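Long-range contacts in YUKD protein (Bacillus subtilis, PDB 2BPS), which is required for secretion of YukE and is probably a component or regulator of the ESX/ESAT-6-like secretion system: residues V54-K59 and N74-E79; S3-T8 and L21-Y26. All coordinates share one frame; numbering follows the deposited sequence.

Interaction 1: V54-K59 and N74-E79; sequences VVNKDK and NGDRLE
Asp76 receives the end of Lys57 where the turn that joins strands 51-54 and 59-62 lies against the run into strand 77-80, the central strand of this ubiquitin-like beta-grasp sheet. Lys57 is extended beyond CG and brings NZ to 3.4 Å from Asp76 OD2, a salt bridge whose hydrogen bond is weak. The same OD2 also accepts a bond from the backbone N of Thr73, so the carboxylate is tied to its own loop as well as to the turn. Asn56 arrives from the turn with its amide plane 39° from the Asp76 carboxylate, and CG1 of Val54 rests 4.0 Å from Asp76 CG.

At Arg77 the contact passes to the backbone. Its carbonyl O accepts the N-H of Val55 at 3.0 Å, with the donor nearly along the C=O axis although the N-H itself is bent, 136° at the hydrogen. CA of Val54 makes a CA-H...O contact to this same oxygen. The Arg77 side chain runs out extended, its CD packing near CG2 of Val55, and its guanidinium goes on to a salt bridge with Asp10.

Leu78 is paired with Val54 as an antiparallel non-hydrogen-bonded pair, and both are buried on the face of the sheet that also meets Ile72. Their side chains lie next to each other and point the same way. CG2 of Val54, anti to its own carbonyl carbon, meets Leu78 CD2 at 3.5 Å.

Glu79 closes the segment, its carboxylate bound by Arg53 of the adjoining strand. Its aliphatic part crosses Val55 at about a right angle, with CB 3.6 Å from Val55 CG2.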
# COMPACT_ATOMS: atom_id res chain seq x y z
N VAL A 54 -0.56 2.38 -7.99
CA VAL A 54 0.59 3.22 -7.71
C VAL A 54 0.34 4.48 -8.49
O VAL A 54 0.60 4.56 -9.69
CB VAL A 54 1.90 2.60 -8.17
CG1 VAL A 54 3.03 3.58 -7.90
CG2 VAL A 54 2.13 1.31 -7.42
N VAL A 55 -0.19 5.46 -7.78
CA VAL A 55 -0.55 6.75 -8.34
C VAL A 55 0.45 7.38 -9.29
O VAL A 55 0.13 7.71 -10.44
CB VAL A 55 -0.85 7.71 -7.21
CG1 VAL A 55 -1.31 9.04 -7.76
CG2 VAL A 55 -1.90 7.10 -6.29
N ASN A 56 1.68 7.55 -8.82
CA ASN A 56 2.72 8.18 -9.61
C ASN A 56 3.09 7.37 -10.86
O ASN A 56 3.77 7.88 -11.75
CB ASN A 56 3.97 8.41 -8.74
CG ASN A 56 4.45 7.14 -8.04
OD1 ASN A 56 5.46 6.56 -8.42
ND2 ASN A 56 3.73 6.72 -7.01
N LYS A 57 2.64 6.13 -10.92
CA LYS A 57 2.94 5.29 -12.06
C LYS A 57 1.70 4.81 -12.76
O LYS A 57 1.78 4.05 -13.71
CB LYS A 57 3.78 4.09 -11.64
CG LYS A 57 5.22 4.44 -11.36
CD LYS A 57 5.97 3.27 -10.77
CE LYS A 57 7.42 3.66 -10.43
NZ LYS A 57 8.11 2.63 -9.59
N ASP A 58 0.54 5.24 -12.28
CA ASP A 58 -0.70 4.82 -12.91
C ASP A 58 -0.76 3.33 -13.27
O ASP A 58 -1.04 2.96 -14.41
CB ASP A 58 -0.93 5.65 -14.16
CG ASP A 58 -2.19 6.45 -14.08
OD1 ASP A 58 -3.26 5.83 -13.91
OD2 ASP A 58 -2.11 7.70 -14.18
N LYS A 59 -0.46 2.47 -12.30
CA LYS A 59 -0.53 1.04 -12.53
C LYS A 59 -1.11 0.34 -11.29
O LYS A 59 -0.76 0.67 -10.15
CB LYS A 59 0.85 0.48 -12.88
CG LYS A 59 0.84 -1.03 -13.07
CD LYS A 59 2.02 -1.51 -13.89
CE LYS A 59 1.97 -3.02 -14.09
NZ LYS A 59 2.91 -3.49 -15.16
N ASN A 74 10.92 3.66 -2.98
CA ASN A 74 10.77 4.90 -2.26
C ASN A 74 10.15 5.94 -3.17
O ASN A 74 10.44 5.96 -4.36
CB ASN A 74 12.13 5.39 -1.76
CG ASN A 74 13.09 4.25 -1.51
OD1 ASN A 74 13.64 3.68 -2.45
ND2 ASN A 74 13.30 3.91 -0.24
N GLY A 75 9.29 6.80 -2.62
CA GLY A 75 8.66 7.83 -3.41
C GLY A 75 7.29 7.42 -3.92
O GLY A 75 6.42 8.27 -4.10
N ASP A 76 7.10 6.12 -4.15
CA ASP A 76 5.82 5.61 -4.63
C ASP A 76 4.65 5.90 -3.67
O ASP A 76 4.80 5.84 -2.44
CB ASP A 76 5.90 4.09 -4.88
CG ASP A 76 6.65 3.75 -6.15
OD1 ASP A 76 7.08 4.70 -6.83
OD2 ASP A 76 6.80 2.54 -6.46
N ARG A 77 3.50 6.21 -4.25
CA ARG A 77 2.31 6.49 -3.46
C ARG A 77 1.32 5.38 -3.79
O ARG A 77 0.92 5.23 -4.95
CB ARG A 77 1.73 7.85 -3.85
CG ARG A 77 0.58 8.34 -3.00
CD ARG A 77 -0.00 9.60 -3.61
NE ARG A 77 -1.05 10.22 -2.79
CZ ARG A 77 -0.87 11.30 -2.03
NH1 ARG A 77 -1.88 11.79 -1.32
NH2 ARG A 77 0.32 11.90 -1.98
N LEU A 78 0.95 4.59 -2.79
CA LEU A 78 -0.00 3.51 -3.03
C LEU A 78 -1.40 3.93 -2.61
O LEU A 78 -1.65 4.26 -1.45
CB LEU A 78 0.39 2.22 -2.30
CG LEU A 78 1.79 1.62 -2.51
CD1 LEU A 78 1.77 0.15 -2.10
CD2 LEU A 78 2.22 1.74 -3.96
N GLU A 79 -2.31 3.91 -3.56
CA GLU A 79 -3.69 4.28 -3.31
C GLU A 79 -4.41 2.95 -3.14
O GLU A 79 -4.42 2.13 -4.06
CB GLU A 79 -4.24 5.04 -4.53
CG GLU A 79 -5.62 5.62 -4.43
CD GLU A 79 -6.04 6.30 -5.74
OE1 GLU A 79 -6.83 5.70 -6.52
OE2 GLU A 79 -5.57 7.43 -6.00

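Interaction 2: S3-T8 and L21-Y26; sequences SYIDIT and LRLSDY
Asp6 and Arg22 face each other as a non-hydrogen-bonded pair of two antiparallel strands, their side chains next to each other and pointing the same way. Arg22 runs straight to CD with CG anti to the backbone N, and the bend at chi3 (-67°) sets NE beside the carboxylate. The guanidinium grips side-on: NE binds Asp6 OD2 at 2.7 Å and NH1 binds OD1 at 3.2 Å. Both bonds are nearly straight, both use syn lone pairs, and the two planes are only 11° apart. An alanine in place of Asp6 would probably leave the Arg22 guanidinium without its two-pronged partner and set it free to turn.

Tyr4, on the same face, lies next to Ser24, its partner in the other strand. The CD2 side of its ring comes edge-on to the backbone, 3.4 Å from the N of Ser24, and CE2 passes near Ser24 CB.

Ile5, Ile7, Leu21 and Leu23 occupy the other face. Both isoleucines hold CG1 between the backbone N and the carbonyl carbon (chi1 66° in Ile5), which in Ile5 puts CG1 beside the Leu23 side chain, 4.1 Å from its CD2. CD1 of Ile7 lies 4.0 Å from the same methyl, the Ile7 and Leu23 side chains crossing at a slant. Leu23 thus sits against both isoleucines with one branch.

Paired N-H...O bonds join Ile5 to Leu23 and Ile7 to Leu21. Beyond the strand, the N of Asp25 binds Ser3 O at 2.8 Å, from above the carbonyl plane, while CB of Asp25 lies near Ile5 CG2, the two side chains crossing at about a right angle. The whole is the N-terminal beta hairpin, strands 4-10 and 18-24, with which the ubiquitin-like beta-grasp fold begins.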
# COMPACT_ATOMS: atom_id res chain seq x y z
N SER A 3 14.51 -5.67 1.36
CA SER A 3 15.09 -4.34 1.18
C SER A 3 14.06 -3.26 1.57
O SER A 3 12.94 -3.25 1.05
CB SER A 3 15.55 -4.15 -0.27
OG SER A 3 16.36 -3.00 -0.40
N TYR A 4 14.44 -2.37 2.48
CA TYR A 4 13.55 -1.32 2.98
C TYR A 4 13.24 -0.21 2.00
O TYR A 4 14.13 0.33 1.36
CB TYR A 4 14.12 -0.70 4.27
CG TYR A 4 14.00 -1.60 5.48
CD1 TYR A 4 15.09 -1.81 6.32
CD2 TYR A 4 12.81 -2.28 5.75
CE1 TYR A 4 15.00 -2.69 7.40
CE2 TYR A 4 12.71 -3.15 6.82
CZ TYR A 4 13.81 -3.36 7.64
OH TYR A 4 13.71 -4.27 8.66
N ILE A 5 11.96 0.13 1.89
CA ILE A 5 11.51 1.20 1.01
C ILE A 5 10.58 2.17 1.75
O ILE A 5 9.81 1.76 2.61
CB ILE A 5 10.75 0.66 -0.22
CG1 ILE A 5 9.44 -0.00 0.21
CG2 ILE A 5 11.59 -0.36 -0.95
CD1 ILE A 5 8.61 -0.50 -0.93
N ASP A 6 10.68 3.44 1.43
CA ASP A 6 9.84 4.46 2.04
C ASP A 6 8.76 4.80 1.05
O ASP A 6 9.04 5.29 -0.03
CB ASP A 6 10.63 5.73 2.31
CG ASP A 6 11.50 5.62 3.53
OD1 ASP A 6 12.15 6.62 3.87
OD2 ASP A 6 11.53 4.54 4.15
N ILE A 7 7.51 4.56 1.42
CA ILE A 7 6.41 4.85 0.52
C ILE A 7 5.33 5.66 1.23
O ILE A 7 5.48 5.99 2.41
CB ILE A 7 5.81 3.55 -0.04
CG1 ILE A 7 5.29 2.68 1.11
CG2 ILE A 7 6.87 2.82 -0.85
CD1 ILE A 7 4.70 1.36 0.67
N THR A 8 4.27 5.98 0.50
CA THR A 8 3.15 6.73 1.06
C THR A 8 1.87 5.97 0.80
O THR A 8 1.63 5.51 -0.32
CB THR A 8 3.02 8.09 0.40
OG1 THR A 8 4.21 8.82 0.62
CG2 THR A 8 1.87 8.85 1.00
N LEU A 21 5.08 5.17 5.22
CA LEU A 21 5.44 3.86 5.77
C LEU A 21 6.78 3.35 5.25
O LEU A 21 7.12 3.55 4.09
CB LEU A 21 4.33 2.87 5.40
CG LEU A 21 4.16 1.44 5.94
CD1 LEU A 21 4.28 0.45 4.79
CD2 LEU A 21 5.14 1.18 7.05
N ARG A 22 7.56 2.72 6.13
CA ARG A 22 8.83 2.12 5.74
C ARG A 22 8.77 0.64 6.09
O ARG A 22 8.64 0.28 7.27
CB ARG A 22 10.01 2.75 6.48
CG ARG A 22 11.30 1.93 6.26
CD ARG A 22 12.49 2.53 6.97
NE ARG A 22 12.87 3.81 6.39
CZ ARG A 22 13.84 4.58 6.86
NH1 ARG A 22 14.12 5.73 6.27
NH2 ARG A 22 14.53 4.21 7.93
N LEU A 23 8.88 -0.21 5.08
CA LEU A 23 8.84 -1.64 5.31
C LEU A 23 9.69 -2.37 4.28
O LEU A 23 10.13 -1.78 3.29
CB LEU A 23 7.40 -2.15 5.24
CG LEU A 23 6.82 -2.47 3.86
CD1 LEU A 23 5.43 -3.07 4.03
CD2 LEU A 23 6.77 -1.21 3.01
N SER A 24 9.92 -3.65 4.52
CA SER A 24 10.71 -4.46 3.61
C SER A 24 9.89 -4.80 2.37
O SER A 24 8.74 -5.23 2.48
CB SER A 24 11.15 -5.74 4.30
OG SER A 24 11.90 -6.54 3.41
N ASP A 25 10.49 -4.62 1.20
CA ASP A 25 9.80 -4.88 -0.04
C ASP A 25 9.53 -6.34 -0.35
O ASP A 25 8.97 -6.64 -1.41
CB ASP A 25 10.53 -4.23 -1.22
CG ASP A 25 11.90 -4.81 -1.46
OD1 ASP A 25 12.16 -5.96 -1.03
OD2 ASP A 25 12.72 -4.12 -2.11
N TYR A 26 9.92 -7.25 0.53
CA TYR A 26 9.64 -8.66 0.27
C TYR A 26 8.22 -8.95 0.76
O TYR A 26 7.75 -10.09 0.70
CB TYR A 26 10.63 -9.60 0.97
CG TYR A 26 10.31 -9.88 2.42
CD1 TYR A 26 10.60 -8.95 3.41
CD2 TYR A 26 9.72 -11.09 2.81
CE1 TYR A 26 10.33 -9.20 4.77
CE2 TYR A 26 9.44 -11.35 4.17
CZ TYR A 26 9.75 -10.40 5.14
OH TYR A 26 9.51 -10.62 6.48

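In the fold
Both interactions belong to one mixed sheet and meet where strands 4-10 and 77-80 run side by side: Leu78 N lies 2.7 Å from Thr8 O, and Asp76 O lies 3.0 Å from Thr8 N, both probable hydrogen bonds. Interaction 2 joins two strands of a hairpin through repeated backbone bonds, with Ile5 and Leu23 buried on one face and a salt bridge on the other. Interaction 1 instead sets a turn against a strand, with one backbone bond between its segments. Each is partly buried: in interaction 2 the ion pair lies toward the surface, with Arg22 exposed and Asp6 partly so, whereas in interaction 1 an exposed lysine weakly reaches a buried aspartate. Strand 18-24 is outermost, whereas 77-80 lies mid-sheet.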